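Local coordinates for hypothetical protein (Nostoc punctiforme, PDB 2O62) that is of unknown function but belongs to the DUF3598 family, with two domains of probable calycin type built mainly from antiparallel strands, at residues D244-I250 with L262-E268; D217-T222 with E236-L240; L144-Q150 with T166-L172. All coordinates share one frame; numbering follows the deposited sequence. Where two conformers were deposited one is given.

Contact 1. Residues D244-I250 with L262-E268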
loop_
_atom_site.group_PDB
_atom_site.type_symbol
_atom_site.label_atom_id
_atom_site.label_comp_id
_atom_site.label_asym_id
_atom_site.label_seq_id
_atom_site.Cartn_x
_atom_site.Cartn_y
_atom_site.Cartn_z
ATOM N N ASP A 244 -13.314 -9.148 -8.606
ATOM C CA ASP A 244 -14.383 -8.181 -8.255
ATOM C C ASP A 244 -14.197 -7.578 -6.868
ATOM O O ASP A 244 -15.119 -6.999 -6.303
ATOM C CB ASP A 244 -15.744 -8.874 -8.346
ATOM C CG ASP A 244 -15.807 -10.158 -7.501
ATOM O OD1 ASP A 244 -14.858 -10.463 -6.691
ATOM O OD2 ASP A 244 -16.799 -10.895 -7.675
ATOM N N LEU A 245 -12.990 -7.685 -6.323
ATOM C CA LEU A 245 -12.668 -7.140 -5.017
ATOM C C LEU A 245 -11.280 -6.484 -5.004
ATOM O O LEU A 245 -10.264 -7.142 -5.284
ATOM C CB LEU A 245 -12.736 -8.238 -3.947
ATOM C CG LEU A 245 -12.418 -7.794 -2.514
ATOM C CD1 LEU A 245 -13.471 -6.868 -1.982
ATOM C CD2 LEU A 245 -12.221 -9.047 -1.600
ATOM N N ARG A 246 -11.221 -5.196 -4.644
ATOM C CA ARG A 246 -9.969 -4.468 -4.611
ATOM C C ARG A 246 -9.878 -3.652 -3.353
ATOM O O ARG A 246 -10.884 -3.089 -2.885
ATOM C CB ARG A 246 -9.887 -3.530 -5.792
ATOM C CG ARG A 246 -8.556 -2.800 -5.927
ATOM C CD ARG A 246 -8.156 -2.662 -7.386
ATOM N NE ARG A 246 -6.918 -1.885 -7.598
ATOM C CZ ARG A 246 -6.867 -0.621 -7.997
ATOM N NH1 ARG A 246 -7.971 0.102 -8.126
ATOM N NH2 ARG A 246 -5.677 -0.044 -8.230
ATOM N N GLN A 247 -8.689 -3.596 -2.783
ATOM C CA GLN A 247 -8.438 -2.662 -1.724
ATOM C C GLN A 247 -7.430 -1.643 -2.180
ATOM O O GLN A 247 -6.556 -1.938 -2.976
ATOM C CB GLN A 247 -7.951 -3.349 -0.422
ATOM C CG GLN A 247 -9.048 -4.085 0.303
ATOM C CD GLN A 247 -8.649 -4.583 1.654
ATOM O OE1 GLN A 247 -7.543 -5.040 1.850
ATOM N NE2 GLN A 247 -9.550 -4.426 2.640
ATOM N N ARG A 248 -7.562 -0.442 -1.654
ATOM C CA ARG A 248 -6.554 0.617 -1.841
ATOM C C ARG A 248 -6.164 1.170 -0.466
ATOM O O ARG A 248 -7.013 1.313 0.418
ATOM C CB ARG A 248 -7.096 1.715 -2.721
ATOM C CG ARG A 248 -7.398 1.226 -4.132
ATOM C CD ARG A 248 -7.857 2.353 -5.011
ATOM N NE ARG A 248 -9.278 2.722 -4.786
ATOM C CZ ARG A 248 -9.699 3.902 -4.294
ATOM N NH1 ARG A 248 -8.850 4.872 -3.986
ATOM N NH2 ARG A 248 -10.989 4.149 -4.143
HETATM N N MSE A 249 -4.885 1.489 -0.278
HETATM C CA MSE A 249 -4.435 2.072 0.970
HETATM C C MSE A 249 -3.648 3.356 0.692
HETATM O O MSE A 249 -2.853 3.400 -0.215
HETATM C CB MSE A 249 -3.623 1.079 1.813
HETATM C CG MSE A 249 -3.434 1.518 3.191
HETATM SE SE MSE A 249 -2.218 0.479 4.351
HETATM C CE MSE A 249 -3.152 -1.096 4.321
ATOM N N ILE A 250 -3.920 4.399 1.470
ATOM C CA ILE A 250 -3.357 5.735 1.295
ATOM C C ILE A 250 -2.803 6.228 2.628
ATOM O O ILE A 250 -3.561 6.360 3.587
ATOM C CB ILE A 250 -4.397 6.713 0.823
ATOM C CG1 ILE A 250 -5.108 6.181 -0.436
ATOM C CG2 ILE A 250 -3.750 8.062 0.556
ATOM C CD1 ILE A 250 -6.449 5.593 -0.181
ATOM N N LEU A 262 -4.147 7.466 7.778
ATOM C CA LEU A 262 -4.064 6.297 6.930
ATOM C C LEU A 262 -5.456 5.861 6.601
ATOM O O LEU A 262 -6.330 5.810 7.464
ATOM C CB LEU A 262 -3.346 5.178 7.664
ATOM C CG LEU A 262 -3.019 3.913 6.941
ATOM C CD1 LEU A 262 -1.962 4.216 5.934
ATOM C CD2 LEU A 262 -2.496 2.850 7.972
ATOM N N THR A 263 -5.670 5.564 5.328
ATOM C CA THR A 263 -6.983 5.180 4.809
ATOM C C THR A 263 -6.948 3.826 4.105
ATOM O O THR A 263 -6.031 3.554 3.328
ATOM C CB THR A 263 -7.463 6.254 3.775
ATOM O OG1 THR A 263 -7.569 7.525 4.456
ATOM C CG2 THR A 263 -8.811 5.909 3.187
ATOM N N LEU A 264 -7.976 2.998 4.363
ATOM C CA LEU A 264 -8.148 1.718 3.693
ATOM C C LEU A 264 -9.516 1.664 3.037
ATOM O O LEU A 264 -10.544 1.812 3.680
ATOM C CB LEU A 264 -7.939 0.568 4.683
ATOM C CG LEU A 264 -8.016 -0.846 4.078
ATOM C CD1 LEU A 264 -6.946 -1.116 3.158
ATOM C CD2 LEU A 264 -7.952 -1.858 5.257
ATOM N N VAL A 265 -9.481 1.553 1.713
ATOM C CA VAL A 265 -10.656 1.467 0.856
ATOM C C VAL A 265 -10.884 -0.000 0.486
ATOM O O VAL A 265 -9.963 -0.687 0.077
ATOM C CB VAL A 265 -10.405 2.219 -0.415
ATOM C CG1 VAL A 265 -11.611 2.184 -1.310
ATOM C CG2 VAL A 265 -9.984 3.657 -0.106
ATOM N N THR A 266 -12.109 -0.482 0.641
ATOM C CA THR A 266 -12.468 -1.788 0.099
ATOM C C THR A 266 -13.618 -1.575 -0.842
ATOM O O THR A 266 -14.635 -1.033 -0.442
ATOM C CB THR A 266 -12.893 -2.738 1.213
ATOM O OG1 THR A 266 -11.899 -2.745 2.241
ATOM C CG2 THR A 266 -13.061 -4.145 0.664
ATOM N N GLU A 267 -13.479 -2.035 -2.092
ATOM C CA GLU A 267 -14.426 -1.763 -3.133
ATOM C C GLU A 267 -14.730 -3.023 -3.921
ATOM O O GLU A 267 -13.879 -3.901 -4.053
ATOM C CB GLU A 267 -13.848 -0.774 -4.143
ATOM C CG GLU A 267 -13.439 0.527 -3.666
ATOM C CD GLU A 267 -12.627 1.331 -4.730
ATOM O OE1 GLU A 267 -11.646 0.812 -5.350
ATOM O OE2 GLU A 267 -13.014 2.499 -4.874
ATOM N N GLU A 268 -15.948 -3.109 -4.458
ATOM C CA GLU A 268 -16.322 -4.216 -5.280
ATOM C C GLU A 268 -16.730 -3.750 -6.662
ATOM O O GLU A 268 -17.180 -2.617 -6.841
ATOM C CB GLU A 268 -17.443 -5.012 -4.599
ATOM C CG GLU A 268 -18.711 -4.255 -4.412
ATOM C CD GLU A 268 -19.856 -5.177 -4.026
ATOM O OE1 GLU A 268 -19.630 -6.076 -3.188
ATOM O OE2 GLU A 268 -20.958 -5.020 -4.590
HETATM O O HOH W 1 -10.758 -0.550 -7.505
HETATM O O HOH W 2 -5.237 8.801 4.755
#
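Met249, a selenomethionine, faces Leu264 as a non-hydrogen-bonded antiparallel pair, its methyl CE lying 4.0 Å from Leu264 CD1. Its SE also lies 4.1 Å from Leu262 CD1, so the end of the chain bridges two leucines, and Leu96 and Phe98 of strand 93-100 pack against Met249 as well. On the other face Ile250 reaches diagonally, CD1 4.0 Å from Val265 CG2. Val265 offers its other methyl, CG1, to one face of the Arg248 guanidinium. The arginine bends at its third torsion (chi3 -78°), which turns NE and NH2 together toward Glu267. There it grips the carboxylate side-on, NE to OE1 at 3.1 Å and NH2 to OE2 at 2.7 Å. Both bonds are nearly straight and run in the guanidinium plane, yet they meet the carboxylate from above, the two planes standing 54° apart. Two separate bonds fix the rotation of the carboxylate, while Arg248 NH1 goes to Glu236. A water links Glu267 OE1 to Arg246 NH1, and Arg246 NH2 bonds to Ser220 OG and to a glycerol that probably came from the crystallisation liquor. Further along the Met249 face, Gln247 NE2 donates in its amide plane to Thr266 OG1 at 2.9 Å. This is the last beta hairpin of a calycin-like antiparallel barrel, with buried, paired charges on the Arg248 face.

Contact 2. Residues D217-T222 with E236-L240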
loop_
_atom_site.group_PDB
_atom_site.type_symbol
_atom_site.label_atom_id
_atom_site.label_comp_id
_atom_site.label_asym_id
_atom_site.label_seq_id
_atom_site.Cartn_x
_atom_site.Cartn_y
_atom_site.Cartn_z
ATOM N N ASP A 217 0.795 -9.956 -8.796
ATOM C CA ASP A 217 -0.077 -10.324 -7.676
ATOM C C ASP A 217 -1.236 -9.341 -7.483
ATOM O O ASP A 217 -1.665 -9.083 -6.352
ATOM C CB ASP A 217 0.740 -10.419 -6.394
ATOM C CG ASP A 217 -0.025 -11.124 -5.248
ATOM O OD1 ASP A 217 -0.707 -12.168 -5.487
ATOM O OD2 ASP A 217 0.004 -10.623 -4.094
ATOM N N GLY A 218 -1.675 -8.761 -8.595
ATOM C CA GLY A 218 -2.795 -7.798 -8.638
ATOM C C GLY A 218 -2.497 -6.483 -7.933
ATOM O O GLY A 218 -3.402 -5.693 -7.653
ATOM N N ALA A 219 -1.198 -6.198 -7.725
ATOM C CA ALA A 219 -0.751 -4.999 -7.026
ATOM C C ALA A 219 -0.592 -3.778 -7.927
ATOM O O ALA A 219 -0.261 -3.882 -9.115
ATOM C CB ALA A 219 0.541 -5.267 -6.330
ATOM N N SER A 220 -0.815 -2.608 -7.357
ATOM C CA SER A 220 -0.504 -1.374 -8.016
ATOM C C SER A 220 0.163 -0.425 -7.037
ATOM O O SER A 220 -0.043 -0.514 -5.813
ATOM C CB SER A 220 -1.761 -0.740 -8.643
ATOM O OG SER A 220 -2.759 -0.509 -7.689
ATOM N N ALA A 221 0.994 0.447 -7.572
ATOM C CA ALA A 221 1.574 1.514 -6.780
ATOM C C ALA A 221 1.267 2.859 -7.439
ATOM O O ALA A 221 1.538 3.045 -8.618
ATOM C CB ALA A 221 3.058 1.331 -6.693
ATOM N N THR A 222 0.753 3.815 -6.675
ATOM C CA THR A 222 0.511 5.172 -7.187
ATOM C C THR A 222 1.471 6.129 -6.472
ATOM O O THR A 222 1.501 6.174 -5.248
ATOM C CB THR A 222 -0.990 5.580 -7.028
ATOM O OG1 THR A 222 -1.784 4.669 -7.795
ATOM C CG2 THR A 222 -1.248 6.990 -7.516
ATOM N N GLU A 236 0.298 5.648 -2.032
ATOM C CA GLU A 236 -0.869 4.797 -2.308
ATOM C C GLU A 236 -0.420 3.509 -2.983
ATOM O O GLU A 236 0.549 3.465 -3.760
ATOM C CB GLU A 236 -1.994 5.475 -3.159
ATOM C CG GLU A 236 -3.317 4.573 -3.415
ATOM C CD GLU A 236 -4.489 5.355 -4.066
ATOM O OE1 GLU A 236 -4.188 6.445 -4.593
ATOM O OE2 GLU A 236 -5.689 4.921 -4.045
ATOM N N ALA A 237 -1.130 2.453 -2.610
ATOM C CA ALA A 237 -1.010 1.151 -3.227
ATOM C C ALA A 237 -2.413 0.554 -3.281
ATOM O O ALA A 237 -3.312 0.959 -2.559
ATOM C CB ALA A 237 -0.093 0.254 -2.379
ATOM N N GLY A 238 -2.534 -0.467 -4.083
ATOM C CA GLY A 238 -3.783 -1.179 -4.326
ATOM C C GLY A 238 -3.492 -2.641 -4.470
ATOM O O GLY A 238 -2.375 -3.046 -4.814
ATOM N N TRP A 239 -4.520 -3.449 -4.251
ATOM C CA TRP A 239 -4.417 -4.876 -4.436
ATOM C C TRP A 239 -5.737 -5.403 -4.931
ATOM O O TRP A 239 -6.717 -5.309 -4.201
ATOM C CB TRP A 239 -4.116 -5.524 -3.101
ATOM C CG TRP A 239 -3.752 -6.958 -3.136
ATOM C CD1 TRP A 239 -3.277 -7.674 -4.215
ATOM C CD2 TRP A 239 -3.800 -7.861 -2.050
ATOM N NE1 TRP A 239 -2.985 -8.943 -3.836
ATOM C CE2 TRP A 239 -3.302 -9.096 -2.513
ATOM C CE3 TRP A 239 -4.148 -7.738 -0.696
ATOM C CZ2 TRP A 239 -3.180 -10.209 -1.687
ATOM C CZ3 TRP A 239 -4.024 -8.832 0.120
ATOM C CH2 TRP A 239 -3.542 -10.064 -0.373
ATOM N N LEU A 240 -5.742 -5.956 -6.150
ATOM C CA LEU A 240 -6.913 -6.607 -6.740
ATOM C C LEU A 240 -6.924 -8.039 -6.185
ATOM O O LEU A 240 -6.295 -8.974 -6.735
ATOM C CB LEU A 240 -6.825 -6.612 -8.262
ATOM C CG LEU A 240 -8.036 -7.166 -9.010
ATOM C CD1 LEU A 240 -9.245 -6.237 -8.806
ATOM C CD2 LEU A 240 -7.728 -7.345 -10.480
#
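Gly218 O takes a nearly straight bond from Leu240 N at 2.8 Å, and a CA-H contact from Trp239 as well. Gly218 has a positive phi (67°), which favours glycine, and a CB here would run into Leu240 O. One residue back, Asp217 O lies at the edge of the Trp239 indole, in the ring plane. NE1 reaches it at 2.8 Å, but the strongly bent N-H makes this a weak bond. With Trp239 CG anti to the backbone N (chi1 -170°), the indole comes edge-on to Asp217 and Gly218. The Asp217 carboxylate plane is turned 50° from the ring, and the group is held by a salt bridge to Arg103 and a bond from Arg135 N. The Trp239 side chain also packs on Leu105 and Phe98. Replacing Trp239 by alanine would probably cost Asp217 O its weak N-H partner and open a gap beside Leu105 and Phe98. Further along, Ser220 and Gly238 form a hydrogen-bonded pair, Ser220 N to Gly238 O at 3.0 Å. A CB on Gly238 would strike Ser220 OG, whose outside partner is Arg246. Thr222 and Glu236 lie alongside each other, CB to CB 4.0 Å. Within the barrel the hairpin is flanked by strand 210-214 next to 219-224 and by strand 245-253 next to 233-242. Strands 93-100, 103-111 and 117-127 of the other sheet pack on the face of Ala219, Ala221, Ala237 and Trp239.

Contact 3. Residues L144-Q150 with T166-L172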
loop_
_atom_site.group_PDB
_atom_site.type_symbol
_atom_site.label_atom_id
_atom_site.label_comp_id
_atom_site.label_asym_id
_atom_site.label_seq_id
_atom_site.Cartn_x
_atom_site.Cartn_y
_atom_site.Cartn_z
ATOM N N LEU A 144 -10.982 -1.812 -15.659
ATOM C CA LEU A 144 -11.979 -1.034 -16.366
ATOM C C LEU A 144 -13.362 -1.396 -15.834
ATOM O O LEU A 144 -13.684 -2.574 -15.620
ATOM C CB LEU A 144 -11.938 -1.302 -17.864
ATOM C CG LEU A 144 -10.648 -0.948 -18.576
ATOM C CD1 LEU A 144 -10.714 -1.410 -20.005
ATOM C CD2 LEU A 144 -10.402 0.552 -18.505
ATOM N N GLY A 145 -14.187 -0.376 -15.631
ATOM C CA GLY A 145 -15.541 -0.571 -15.180
ATOM C C GLY A 145 -15.782 0.379 -14.040
ATOM O O GLY A 145 -15.142 1.427 -13.967
ATOM N N GLU A 146 -16.672 -0.030 -13.146
ATOM C CA GLU A 146 -17.005 0.714 -11.952
ATOM C C GLU A 146 -16.884 -0.108 -10.699
ATOM O O GLU A 146 -17.184 -1.272 -10.691
ATOM C CB GLU A 146 -18.433 1.205 -12.057
ATOM C CG GLU A 146 -18.567 2.295 -13.088
ATOM C CD GLU A 146 -19.969 2.864 -13.188
ATOM O OE1 GLU A 146 -20.729 2.820 -12.171
ATOM O OE2 GLU A 146 -20.309 3.333 -14.300
ATOM N N TRP A 147 -16.456 0.555 -9.639
ATOM C CA TRP A 147 -16.141 -0.015 -8.347
ATOM C C TRP A 147 -16.833 0.837 -7.305
ATOM O O TRP A 147 -16.868 2.071 -7.438
ATOM C CB TRP A 147 -14.628 0.018 -8.090
ATOM C CG TRP A 147 -13.851 -0.718 -9.140
ATOM C CD1 TRP A 147 -13.498 -0.275 -10.423
ATOM C CD2 TRP A 147 -13.406 -2.075 -9.051
ATOM N NE1 TRP A 147 -12.846 -1.295 -11.096
ATOM C CE2 TRP A 147 -12.765 -2.395 -10.276
ATOM C CE3 TRP A 147 -13.488 -3.049 -8.048
ATOM C CZ2 TRP A 147 -12.222 -3.667 -10.519
ATOM C CZ3 TRP A 147 -12.942 -4.291 -8.290
ATOM C CH2 TRP A 147 -12.302 -4.584 -9.504
ATOM N N ARG A 148 -17.400 0.199 -6.290
ATOM C CA ARG A 148 -18.088 0.922 -5.222
ATOM C C ARG A 148 -17.681 0.299 -3.902
ATOM O O ARG A 148 -17.620 -0.917 -3.788
ATOM C CB ARG A 148 -19.625 0.770 -5.349
ATOM C CG ARG A 148 -20.315 1.414 -6.537
ATOM C CD ARG A 148 -20.495 2.950 -6.422
ATOM N NE ARG A 148 -21.459 3.452 -7.421
ATOM C CZ ARG A 148 -21.229 3.493 -8.737
ATOM N NH1 ARG A 148 -20.056 3.078 -9.249
ATOM N NH2 ARG A 148 -22.170 3.959 -9.560
ATOM N N GLY A 149 -17.511 1.126 -2.883
ATOM C CA GLY A 149 -17.234 0.623 -1.578
ATOM C C GLY A 149 -17.197 1.674 -0.512
ATOM O O GLY A 149 -17.894 2.678 -0.594
ATOM N N GLN A 150 -16.405 1.391 0.513
ATOM C CA GLN A 150 -16.303 2.200 1.723
ATOM C C GLN A 150 -14.812 2.342 2.078
ATOM O O GLN A 150 -14.007 1.516 1.695
ATOM C CB GLN A 150 -17.033 1.547 2.910
ATOM C CG GLN A 150 -18.532 1.473 2.729
ATOM C CD GLN A 150 -18.996 0.329 1.819
ATOM O OE1 GLN A 150 -18.486 -0.796 1.914
ATOM N NE2 GLN A 150 -19.998 0.612 0.957
ATOM N N THR A 166 -17.004 5.339 -1.332
ATOM C CA THR A 166 -16.106 5.500 -2.461
ATOM C C THR A 166 -16.753 4.982 -3.714
ATOM O O THR A 166 -17.546 4.052 -3.666
ATOM C CB THR A 166 -14.810 4.752 -2.264
ATOM O OG1 THR A 166 -15.037 3.330 -2.229
ATOM C CG2 THR A 166 -14.150 5.174 -0.978
ATOM N N THR A 167 -16.367 5.605 -4.822
ATOM C CA THR A 167 -16.716 5.211 -6.172
ATOM C C THR A 167 -15.424 5.347 -7.004
ATOM O O THR A 167 -14.670 6.314 -6.864
ATOM C CB THR A 167 -17.818 6.147 -6.742
ATOM O OG1 THR A 167 -19.037 6.001 -5.978
ATOM C CG2 THR A 167 -18.134 5.802 -8.169
ATOM N N LEU A 168 -15.182 4.410 -7.893
ATOM C CA LEU A 168 -14.091 4.531 -8.838
ATOM C C LEU A 168 -14.597 4.052 -10.177
ATOM O O LEU A 168 -15.106 2.939 -10.286
ATOM C CB LEU A 168 -12.939 3.671 -8.341
ATOM C CG LEU A 168 -11.700 3.416 -9.177
ATOM C CD1 LEU A 168 -11.147 4.709 -9.621
ATOM C CD2 LEU A 168 -10.685 2.708 -8.240
ATOM N N LYS A 169 -14.531 4.911 -11.186
ATOM C CA LYS A 169 -14.911 4.565 -12.560
ATOM C C LYS A 169 -13.664 4.706 -13.430
ATOM O O LYS A 169 -12.965 5.715 -13.337
ATOM C CB LYS A 169 -16.017 5.505 -13.087
ATOM C CG LYS A 169 -17.203 5.638 -12.131
ATOM C CD LYS A 169 -18.356 6.466 -12.656
ATOM C CE LYS A 169 -19.606 6.312 -11.756
ATOM N NZ LYS A 169 -20.817 7.036 -12.307
ATOM N N ILE A 170 -13.380 3.700 -14.250
ATOM C CA ILE A 170 -12.205 3.691 -15.087
ATOM C C ILE A 170 -12.652 3.238 -16.466
ATOM O O ILE A 170 -13.234 2.175 -16.610
ATOM C CB ILE A 170 -11.109 2.753 -14.507
ATOM C CG1 ILE A 170 -10.795 3.183 -13.090
ATOM C CG2 ILE A 170 -9.848 2.810 -15.343
ATOM C CD1 ILE A 170 -9.782 2.311 -12.400
ATOM N N GLN A 171 -12.448 4.083 -17.463
ATOM C CA GLN A 171 -12.808 3.717 -18.804
ATOM C C GLN A 171 -11.768 4.225 -19.794
ATOM O O GLN A 171 -11.113 5.237 -19.541
ATOM C CB GLN A 171 -14.197 4.262 -19.158
ATOM C CG GLN A 171 -15.348 3.855 -18.157
ATOM C CD GLN A 171 -15.856 2.339 -18.153
ATOM O OE1 GLN A 171 -15.376 1.429 -18.877
ATOM N NE2 GLN A 171 -16.866 2.106 -17.307
ATOM N N LEU A 172 -11.635 3.523 -20.924
ATOM C CA LEU A 172 -10.803 3.995 -22.006
ATOM C C LEU A 172 -11.646 4.992 -22.771
ATOM O O LEU A 172 -12.856 4.769 -22.936
ATOM C CB LEU A 172 -10.401 2.851 -22.945
ATOM C CG LEU A 172 -9.565 1.764 -22.264
ATOM C CD1 LEU A 172 -9.270 0.615 -23.248
ATOM C CD2 LEU A 172 -8.277 2.338 -21.712
#
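Leu144 drives its CD2 methyl between two side chains of the facing strand, 3.9 Å from Ile170 CG2 and 4.0 Å from Leu172 CG, crossing both at about a right angle. Gln171, bent at its second torsion (chi2 -72°), lays its amide over the Gly145 backbone, NE2 3.7 Å from Gly145 CA, on the side away from where a CB would point. Separately, the backbone angles of Gly145 would jam a CB against the preceding carbonyl. Beyond it, Glu146 and Lys169 run side by side in the same direction, with CG touching CG at 3.7 Å. Arg148 and Thr167 do likewise, and Thr167 CG2 is a small bump beneath one face of the guanidinium, 3.5 Å from Arg148 NH1. That guanidinium turns end-on to Glu146 within its own strand, with NH1 and NH2 both donating to OE1 from the same side of the carboxylate plane. NH1 is the closer, at 3.0 Å. Lys169 NZ comes near the pair without bonding to it, 4.3 Å from Arg148 NH2, and the shared carboxylate probably eases the crowding of positive charge. On the opposite face the Trp147 and Leu168 CB atoms meet, while the indole turns its edge toward Leu168 O and gives its NE1 to Leu143 O. At the far end Gly149 presents a side-chain-free spot, and Thr166 OG1 settles 3.2 Å from Gly149 C. From Gly145 to Gly149 the alternation of pairs is that of regular antiparallel strands, and as the two strands are consecutive in the chain they form a beta hairpin, the first of the calycin-like barrel.

Overall arrangement
Along the chain the three contacts follow in series, contact 3 first, then contact 2, then contact 1, and none encloses or crosses another. Each closes a hairpin, with 15, 13 and 11 residues respectively between its segments, and all lie on one antiparallel barrel. Contact 2 passes to contact 1 through the neighbouring strands 233-242 and 245-253, joined by backbone bonds such as Met249 N to Ala237 O. Contact 1 meets contact 3 where the last strand, 259-269, pairs with the first, 145-155, which shuts the barrel. Leu240 of contact 2 also packs on Trp147 of contact 3. Contacts 1 and 2 also touch the N-terminal sheet.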